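Local coordinates for protein D-alanyl-D-alanine carboxypeptidase (Streptococcus pneumoniae R6, PDB 1XP4) that probably removes the terminal D-alanine from peptidoglycan precursors as a serine-type D-Ala-D-Ala carboxypeptidase of the S11 family, at residues L96-S104 and M201-M209; Y216-K224 and F235-R245. All blocks are in the same frame, centred on the assembly; numbering follows the deposited sequence.

Contact 1 (L96-S104 and M201-M209); sequences LLEATLVSS and MTITSTNYM
I203 and V102 carry the apolar part of this contact, where the last turns of helix 96-103 rest on strand 201-204 and the residues after it. CD1 of I203 lies 4.1 Å from CB of V102. With CG1 of I203 set between its backbone N and carbonyl carbon (chi1 61°), the extended CG1-CD1 branch reaches in against the helix backbone at E98 and A99. CG1 of V102, anti to its own N (chi1 179°), packs over the S205 backbone, 3.5 Å from CA of that residue.

The polar contacts are weak. T206 N gives a bent bond to V102 O at 3.3 Å (125° at the hydrogen), and S103 OG gives another to T204 O. CA-H of S205 also points at V102 O, 3.1 Å from CA. A water bonded to L101 O and T206 OG1 bridges the segments. T206 OG1 also bonds T225, and S205 OG accepts from N207 N in an ST turn.

S104, predicted to be catalytic, follows with positive phi, its OG bonded to S41. With polar bonds this weak, the contact probably relies more on shape, and T206 lies near the predicted active site.

Contact 2 (Y216-K224 and F235-R245); sequences YRGGFDGLK and FVGTTVEKGMR
D221 and R245 meet head-on: R245 NH2 lies 2.7 Å from both D221 OD1 and D221 OD2, its N-H bond goes to OD2 on the syn side, and carboxylate and guanidinium are nearly coplanar, 20° apart. D221 CG sits between its backbone N and carbonyl carbon (chi1 47°), which turns the carboxylate to R245. On the opposite side of the hairpin a second salt bridge joins R217 NH1 to E241 OE2, with a weak, bent hydrogen bond. There too F220 presents a ring face to T239, whose CB stands 3.7 Å from the centroid almost on the ring normal, a CH-pi contact. G237 lies at the edge of that ring, and F220 CE2 comes to the edge of the F235 ring, 4.3 Å from its CE2. L223 CD2 lies alongside V236 CG1.

The backbones are antiparallel strands of one beta hairpin, 220-228 with 234-241, at the border of the five-stranded sheet of the beta-lactamase-like (DD-peptidase) domain. K224 and V236 form a hydrogen-bonded pair, V236 N giving to K224 O at 2.9 Å. In a classic bulge, L223 N (2.6 Å) and K224 N both give to V236 O. The peptide bond before L223 is modelled cis.

Farther out, R245 NE bonds T238 OG1 at 3.0 Å, nearly in the guanidinium plane, which helps to fix the rotation of the group. R217 NH2 also bonds D272 and S268, and E241 OE1 bonds S275, all on helix 262-277. F264 of the same helix meets F235 edge-to-face. K224, predicted to bind substrate, weakly bonds S104 OG through NZ.

In the fold
From the N terminus, helix 93-103 comes first of these elements, and contact 1 closes a long excursion of 96 residues, nearly half of it helix, when strand 201-204 and the following turns return to its C-terminal end. Contact 2 opens only afterwards and encloses the ten residues 225-234, the tip of hairpin 220-228/234-241. The two are therefore in series, neither nested nor crossed. They nevertheless touch in space: N207 ND2 probably bonds G222 O, M209 O probably bonds R217 N, and CE of M209 packs on F220. Residues 201-209 thus tie the helical region to the edge strand of the five-stranded sheet, so both contacts border the predicted active site.

Contact 1 (L96-S104 and M201-M209)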
loop_
_atom_site.group_PDB
_atom_site.type_symbol
_atom_site.label_atom_id
_atom_site.label_comp_id
_atom_site.label_asym_id
_atom_site.label_seq_id
_atom_site.Cartn_x
_atom_site.Cartn_y
_atom_site.Cartn_z
ATOM N N LEU A 96 -18.916 -5.575 4.299
ATOM C CA LEU A 96 -18.446 -4.305 4.840
ATOM C C LEU A 96 -17.099 -3.934 4.229
ATOM O O LEU A 96 -16.844 -2.773 3.907
ATOM C CB LEU A 96 -18.330 -4.393 6.357
ATOM C CG LEU A 96 -19.655 -4.647 7.070
ATOM C CD1 LEU A 96 -19.402 -4.812 8.558
ATOM C CD2 LEU A 96 -20.613 -3.490 6.800
ATOM N N LEU A 97 -16.240 -4.930 4.066
ATOM C CA LEU A 97 -14.931 -4.709 3.479
ATOM C C LEU A 97 -15.098 -4.107 2.087
ATOM O O LEU A 97 -14.417 -3.150 1.717
ATOM C CB LEU A 97 -14.185 -6.032 3.370
ATOM C CG LEU A 97 -12.807 -6.094 4.017
ATOM C CD1 LEU A 97 -12.217 -7.474 3.755
ATOM C CD2 LEU A 97 -11.914 -5.001 3.457
ATOM N N GLU A 98 -16.008 -4.681 1.316
ATOM C CA GLU A 98 -16.262 -4.205 -0.028
ATOM C C GLU A 98 -16.835 -2.790 0.065
ATOM O O GLU A 98 -16.403 -1.893 -0.656
ATOM C CB GLU A 98 -17.246 -5.146 -0.734
ATOM C CG GLU A 98 -17.138 -5.162 -2.253
ATOM C CD GLU A 98 -16.898 -6.560 -2.807
ATOM O OE1 GLU A 98 -15.985 -7.252 -2.312
ATOM O OE2 GLU A 98 -17.615 -6.967 -3.744
ATOM N N ALA A 99 -17.797 -2.591 0.966
ATOM C CA ALA A 99 -18.416 -1.279 1.150
ATOM C C ALA A 99 -17.385 -0.232 1.596
ATOM O O ALA A 99 -17.433 0.923 1.164
ATOM C CB ALA A 99 -19.541 -1.373 2.163
ATOM N N THR A 100 -16.452 -0.642 2.452
ATOM C CA THR A 100 -15.416 0.256 2.949
ATOM C C THR A 100 -14.443 0.716 1.863
ATOM O O THR A 100 -14.257 1.914 1.649
ATOM C CB THR A 100 -14.589 -0.409 4.087
ATOM O OG1 THR A 100 -15.411 -0.575 5.247
ATOM C CG2 THR A 100 -13.400 0.447 4.465
ATOM N N LEU A 101 -13.823 -0.235 1.178
ATOM C CA LEU A 101 -12.841 0.093 0.157
ATOM C C LEU A 101 -13.387 0.661 -1.144
ATOM O O LEU A 101 -12.756 1.513 -1.764
ATOM C CB LEU A 101 -11.992 -1.140 -0.142
ATOM C CG LEU A 101 -11.102 -1.607 1.011
ATOM C CD1 LEU A 101 -10.502 -2.963 0.698
ATOM C CD2 LEU A 101 -10.015 -0.579 1.245
ATOM N N VAL A 102 -14.560 0.200 -1.558
ATOM C CA VAL A 102 -15.148 0.666 -2.806
ATOM C C VAL A 102 -15.958 1.958 -2.704
ATOM O O VAL A 102 -15.853 2.832 -3.567
ATOM C CB VAL A 102 -16.047 -0.424 -3.415
ATOM C CG1 VAL A 102 -16.671 0.079 -4.706
ATOM C CG2 VAL A 102 -15.231 -1.687 -3.661
ATOM N N SER A 103 -16.757 2.081 -1.649
ATOM C CA SER A 103 -17.596 3.259 -1.474
ATOM C C SER A 103 -17.188 4.163 -0.309
ATOM O O SER A 103 -17.805 5.204 -0.071
ATOM C CB SER A 103 -19.039 2.813 -1.290
ATOM O OG SER A 103 -19.385 1.890 -2.303
ATOM N N SER A 104 -16.157 3.760 0.419
ATOM C CA SER A 104 -15.683 4.541 1.548
ATOM C C SER A 104 -16.772 4.706 2.614
ATOM O O SER A 104 -16.798 5.702 3.344
ATOM C CB SER A 104 -15.202 5.916 1.066
ATOM O OG SER A 104 -14.461 6.590 2.078
HETATM N N MSE A 201 -28.123 -4.153 -3.258
HETATM C CA MSE A 201 -27.969 -2.914 -4.016
HETATM C C MSE A 201 -26.570 -2.832 -4.615
HETATM O O MSE A 201 -25.661 -3.554 -4.197
HETATM C CB MSE A 201 -28.211 -1.696 -3.125
HETATM C CG MSE A 201 -27.070 -1.403 -2.174
HETATM SE SE MSE A 201 -27.310 0.252 -1.231
HETATM C CE MSE A 201 -26.889 1.484 -2.653
ATOM N N THR A 202 -26.395 -1.951 -5.593
ATOM C CA THR A 202 -25.097 -1.797 -6.238
ATOM C C THR A 202 -24.313 -0.604 -5.679
ATOM O O THR A 202 -24.847 0.499 -5.554
ATOM C CB THR A 202 -25.265 -1.606 -7.767
ATOM O OG1 THR A 202 -26.170 -2.592 -8.266
ATOM C CG2 THR A 202 -23.932 -1.761 -8.489
ATOM N N ILE A 203 -23.053 -0.830 -5.321
ATOM C CA ILE A 203 -22.227 0.263 -4.829
ATOM C C ILE A 203 -21.230 0.626 -5.931
ATOM O O ILE A 203 -20.813 -0.227 -6.715
ATOM C CB ILE A 203 -21.471 -0.100 -3.523
ATOM C CG1 ILE A 203 -20.530 -1.280 -3.748
ATOM C CG2 ILE A 203 -22.461 -0.411 -2.429
ATOM C CD1 ILE A 203 -19.812 -1.700 -2.511
ATOM N N THR A 204 -20.868 1.901 -5.994
ATOM C CA THR A 204 -19.951 2.394 -7.005
ATOM C C THR A 204 -18.642 2.822 -6.366
ATOM O O THR A 204 -18.629 3.358 -5.255
ATOM C CB THR A 204 -20.558 3.610 -7.747
ATOM O OG1 THR A 204 -21.736 3.201 -8.448
ATOM C CG2 THR A 204 -19.561 4.197 -8.735
ATOM N N SER A 205 -17.546 2.585 -7.083
ATOM C CA SER A 205 -16.221 2.949 -6.611
ATOM C C SER A 205 -16.022 4.454 -6.730
ATOM O O SER A 205 -16.651 5.108 -7.555
ATOM C CB SER A 205 -15.158 2.222 -7.433
ATOM O OG SER A 205 -13.851 2.554 -6.996
ATOM N N THR A 206 -15.149 4.998 -5.890
ATOM C CA THR A 206 -14.857 6.424 -5.903
ATOM C C THR A 206 -13.583 6.621 -6.706
ATOM O O THR A 206 -13.144 7.751 -6.937
ATOM C CB THR A 206 -14.604 6.965 -4.485
ATOM O OG1 THR A 206 -13.538 6.220 -3.883
ATOM C CG2 THR A 206 -15.849 6.853 -3.634
ATOM N N ASN A 207 -12.986 5.507 -7.116
ATOM C CA ASN A 207 -11.755 5.532 -7.889
ATOM C C ASN A 207 -12.120 5.628 -9.361
ATOM O O ASN A 207 -12.523 4.641 -9.974
ATOM C CB ASN A 207 -10.956 4.256 -7.634
ATOM C CG ASN A 207 -9.569 4.307 -8.238
ATOM O OD1 ASN A 207 -9.339 4.987 -9.237
ATOM N ND2 ASN A 207 -8.637 3.573 -7.641
ATOM N N TYR A 208 -11.970 6.815 -9.932
ATOM C CA TYR A 208 -12.302 7.025 -11.330
ATOM C C TYR A 208 -11.224 6.717 -12.362
ATOM O O TYR A 208 -11.326 7.130 -13.513
ATOM C CB TYR A 208 -12.819 8.445 -11.505
ATOM C CG TYR A 208 -14.168 8.594 -10.864
ATOM C CD1 TYR A 208 -15.207 7.736 -11.208
ATOM C CD2 TYR A 208 -14.418 9.576 -9.915
ATOM C CE1 TYR A 208 -16.456 7.850 -10.632
ATOM C CE2 TYR A 208 -15.672 9.699 -9.331
ATOM C CZ TYR A 208 -16.685 8.830 -9.702
ATOM O OH TYR A 208 -17.946 8.948 -9.167
HETATM N N MSE A 209 -10.197 5.981 -11.958
HETATM C CA MSE A 209 -9.141 5.605 -12.888
HETATM C C MSE A 209 -9.273 4.123 -13.232
HETATM O O MSE A 209 -8.424 3.549 -13.918
HETATM C CB MSE A 209 -7.767 5.891 -12.285
HETATM C CG MSE A 209 -7.455 7.368 -12.199
HETATM SE SE MSE A 209 -5.795 7.728 -11.314
HETATM C CE MSE A 209 -4.654 7.793 -12.860
HETATM O O HOH W 1 -13.303 4.429 -1.970
#

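Contact 2 (Y216-K224 and F235-R245)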
loop_
_atom_site.group_PDB
_atom_site.type_symbol
_atom_site.label_atom_id
_atom_site.label_comp_id
_atom_site.label_asym_id
_atom_site.label_seq_id
_atom_site.Cartn_x
_atom_site.Cartn_y
_atom_site.Cartn_z
ATOM N N TYR A 216 -10.176 7.002 -16.340
ATOM C CA TYR A 216 -9.480 5.738 -16.590
ATOM C C TYR A 216 -8.035 5.917 -17.047
ATOM O O TYR A 216 -7.723 6.822 -17.822
ATOM C CB TYR A 216 -10.224 4.943 -17.662
ATOM C CG TYR A 216 -9.510 3.690 -18.124
ATOM C CD1 TYR A 216 -9.687 2.472 -17.464
ATOM C CD2 TYR A 216 -8.641 3.724 -19.213
ATOM C CE1 TYR A 216 -9.015 1.322 -17.877
ATOM C CE2 TYR A 216 -7.964 2.579 -19.632
ATOM C CZ TYR A 216 -8.156 1.385 -18.960
ATOM O OH TYR A 216 -7.477 0.258 -19.369
ATOM N N ARG A 217 -7.168 5.034 -16.568
ATOM C CA ARG A 217 -5.753 5.021 -16.922
ATOM C C ARG A 217 -5.360 3.546 -16.833
ATOM O O ARG A 217 -5.326 2.956 -15.752
ATOM C CB ARG A 217 -4.948 5.906 -15.949
ATOM C CG ARG A 217 -3.486 5.501 -15.685
ATOM C CD ARG A 217 -2.492 5.777 -16.811
ATOM N NE ARG A 217 -2.049 7.169 -16.865
ATOM C CZ ARG A 217 -0.847 7.561 -17.291
ATOM N NH1 ARG A 217 0.053 6.674 -17.687
ATOM N NH2 ARG A 217 -0.554 8.848 -17.367
ATOM N N GLY A 218 -5.107 2.952 -17.993
ATOM C CA GLY A 218 -4.751 1.548 -18.057
ATOM C C GLY A 218 -3.702 1.094 -17.062
ATOM O O GLY A 218 -2.611 1.666 -16.988
ATOM N N GLY A 219 -4.036 0.051 -16.302
ATOM C CA GLY A 219 -3.111 -0.488 -15.321
ATOM C C GLY A 219 -3.555 -0.342 -13.876
ATOM O O GLY A 219 -3.245 -1.180 -13.033
ATOM N N PHE A 220 -4.301 0.714 -13.596
ATOM C CA PHE A 220 -4.721 1.020 -12.225
ATOM C C PHE A 220 -5.611 -0.105 -11.677
ATOM O O PHE A 220 -6.161 -0.922 -12.407
ATOM C CB PHE A 220 -5.472 2.373 -12.233
ATOM C CG PHE A 220 -4.564 3.517 -11.851
ATOM C CD1 PHE A 220 -3.855 4.186 -12.833
ATOM C CD2 PHE A 220 -4.301 3.813 -10.518
ATOM C CE1 PHE A 220 -2.836 5.060 -12.489
ATOM C CE2 PHE A 220 -3.294 4.710 -10.192
ATOM C CZ PHE A 220 -2.543 5.320 -11.175
ATOM N N ASP A 221 -5.645 -0.187 -10.330
ATOM C CA ASP A 221 -6.534 -1.123 -9.610
ATOM C C ASP A 221 -6.560 -0.791 -8.107
ATOM O O ASP A 221 -6.864 -1.623 -7.276
ATOM C CB ASP A 221 -6.111 -2.583 -9.830
ATOM C CG ASP A 221 -4.613 -2.777 -9.632
ATOM O OD1 ASP A 221 -3.893 -1.796 -9.531
ATOM O OD2 ASP A 221 -4.169 -3.917 -9.600
ATOM N N GLY A 222 -6.148 0.445 -7.784
ATOM C CA GLY A 222 -6.261 0.904 -6.387
ATOM C C GLY A 222 -5.991 2.406 -6.281
ATOM O O GLY A 222 -5.674 3.054 -7.255
ATOM N N LEU A 223 -6.091 2.972 -5.049
ATOM C CA LEU A 223 -6.148 2.170 -3.830
ATOM C C LEU A 223 -7.198 2.681 -2.842
ATOM O O LEU A 223 -7.893 1.915 -2.197
ATOM C CB LEU A 223 -4.773 2.259 -3.164
ATOM C CG LEU A 223 -4.574 1.199 -2.074
ATOM C CD1 LEU A 223 -4.619 -0.225 -2.631
ATOM C CD2 LEU A 223 -3.228 1.334 -1.359
ATOM N N LYS A 224 -7.245 4.024 -2.700
ATOM C CA LYS A 224 -8.202 4.650 -1.774
ATOM C C LYS A 224 -8.252 6.181 -1.903
ATOM O O LYS A 224 -7.258 6.867 -1.778
ATOM C CB LYS A 224 -7.837 4.315 -0.327
ATOM C CG LYS A 224 -8.997 4.629 0.622
ATOM C CD LYS A 224 -10.211 3.744 0.389
ATOM C CE LYS A 224 -11.490 4.348 0.983
ATOM N NZ LYS A 224 -11.662 5.683 0.425
ATOM N N PHE A 235 -5.774 11.068 -2.970
ATOM C CA PHE A 235 -5.910 9.740 -3.530
ATOM C C PHE A 235 -4.631 8.909 -3.508
ATOM O O PHE A 235 -3.563 9.366 -3.917
ATOM C CB PHE A 235 -6.412 9.862 -4.969
ATOM C CG PHE A 235 -6.418 8.570 -5.723
ATOM C CD1 PHE A 235 -7.235 7.518 -5.319
ATOM C CD2 PHE A 235 -5.617 8.410 -6.847
ATOM C CE1 PHE A 235 -7.256 6.322 -6.029
ATOM C CE2 PHE A 235 -5.626 7.224 -7.566
ATOM C CZ PHE A 235 -6.450 6.171 -7.156
ATOM N N VAL A 236 -4.751 7.681 -3.016
ATOM C CA VAL A 236 -3.622 6.774 -2.997
ATOM C C VAL A 236 -3.943 5.840 -4.145
ATOM O O VAL A 236 -5.003 5.211 -4.152
ATOM C CB VAL A 236 -3.533 5.935 -1.693
ATOM C CG1 VAL A 236 -2.329 5.012 -1.766
ATOM C CG2 VAL A 236 -3.409 6.839 -0.479
ATOM N N GLY A 237 -3.050 5.769 -5.126
ATOM C CA GLY A 237 -3.285 4.896 -6.256
ATOM C C GLY A 237 -2.135 3.947 -6.513
ATOM O O GLY A 237 -0.979 4.295 -6.300
ATOM N N THR A 238 -2.448 2.731 -6.947
ATOM C CA THR A 238 -1.408 1.762 -7.272
ATOM C C THR A 238 -1.665 1.326 -8.711
ATOM O O THR A 238 -2.810 1.286 -9.163
ATOM C CB THR A 238 -1.432 0.531 -6.332
ATOM O OG1 THR A 238 -0.330 -0.330 -6.653
ATOM C CG2 THR A 238 -2.731 -0.245 -6.486
ATOM N N THR A 239 -0.602 1.008 -9.437
ATOM C CA THR A 239 -0.761 0.617 -10.825
ATOM C C THR A 239 0.443 -0.150 -11.327
ATOM O O THR A 239 1.523 -0.086 -10.740
ATOM C CB THR A 239 -0.928 1.857 -11.718
ATOM O OG1 THR A 239 -1.297 1.453 -13.039
ATOM C CG2 THR A 239 0.382 2.621 -11.800
ATOM N N VAL A 240 0.249 -0.884 -12.415
ATOM C CA VAL A 240 1.339 -1.624 -13.025
ATOM C C VAL A 240 1.513 -1.019 -14.400
ATOM O O VAL A 240 0.730 -1.299 -15.306
ATOM C CB VAL A 240 1.030 -3.126 -13.192
ATOM C CG1 VAL A 240 2.208 -3.814 -13.866
ATOM C CG2 VAL A 240 0.757 -3.763 -11.841
ATOM N N GLU A 241 2.530 -0.176 -14.543
ATOM C CA GLU A 241 2.799 0.475 -15.813
ATOM C C GLU A 241 4.183 0.071 -16.295
ATOM O O GLU A 241 5.159 0.185 -15.558
ATOM C CB GLU A 241 2.713 1.991 -15.652
ATOM C CG GLU A 241 1.974 2.682 -16.772
ATOM C CD GLU A 241 1.680 4.133 -16.455
ATOM O OE1 GLU A 241 2.636 4.926 -16.375
ATOM O OE2 GLU A 241 0.494 4.485 -16.274
ATOM N N LYS A 242 4.247 -0.403 -17.534
ATOM C CA LYS A 242 5.490 -0.849 -18.152
ATOM C C LYS A 242 6.184 -1.907 -17.315
ATOM O O LYS A 242 7.399 -1.868 -17.125
ATOM C CB LYS A 242 6.416 0.333 -18.385
ATOM C CG LYS A 242 5.838 1.332 -19.353
ATOM C CD LYS A 242 6.733 2.538 -19.504
ATOM C CE LYS A 242 6.037 3.624 -20.306
ATOM N NZ LYS A 242 6.912 4.824 -20.485
ATOM N N GLY A 243 5.387 -2.849 -16.816
ATOM C CA GLY A 243 5.905 -3.941 -16.012
ATOM C C GLY A 243 6.280 -3.622 -14.577
ATOM O O GLY A 243 6.706 -4.519 -13.840
HETATM N N MSE A 244 6.108 -2.365 -14.168
HETATM C CA MSE A 244 6.471 -1.940 -12.817
HETATM C C MSE A 244 5.289 -1.456 -11.975
HETATM O O MSE A 244 4.451 -0.676 -12.442
HETATM C CB MSE A 244 7.531 -0.839 -12.915
HETATM C CG MSE A 244 7.945 -0.186 -11.604
HETATM SE SE MSE A 244 9.361 1.132 -11.887
HETATM C CE MSE A 244 8.304 2.699 -12.257
ATOM N N ARG A 245 5.228 -1.925 -10.729
ATOM C CA ARG A 245 4.160 -1.528 -9.814
ATOM C C ARG A 245 4.549 -0.264 -9.061
ATOM O O ARG A 245 5.591 -0.196 -8.405
ATOM C CB ARG A 245 3.857 -2.636 -8.813
ATOM C CG ARG A 245 2.740 -2.284 -7.864
ATOM C CD ARG A 245 1.769 -3.436 -7.741
ATOM N NE ARG A 245 0.405 -2.952 -7.914
ATOM C CZ ARG A 245 -0.580 -3.670 -8.437
ATOM N NH1 ARG A 245 -0.359 -4.917 -8.837
ATOM N NH2 ARG A 245 -1.781 -3.125 -8.590
#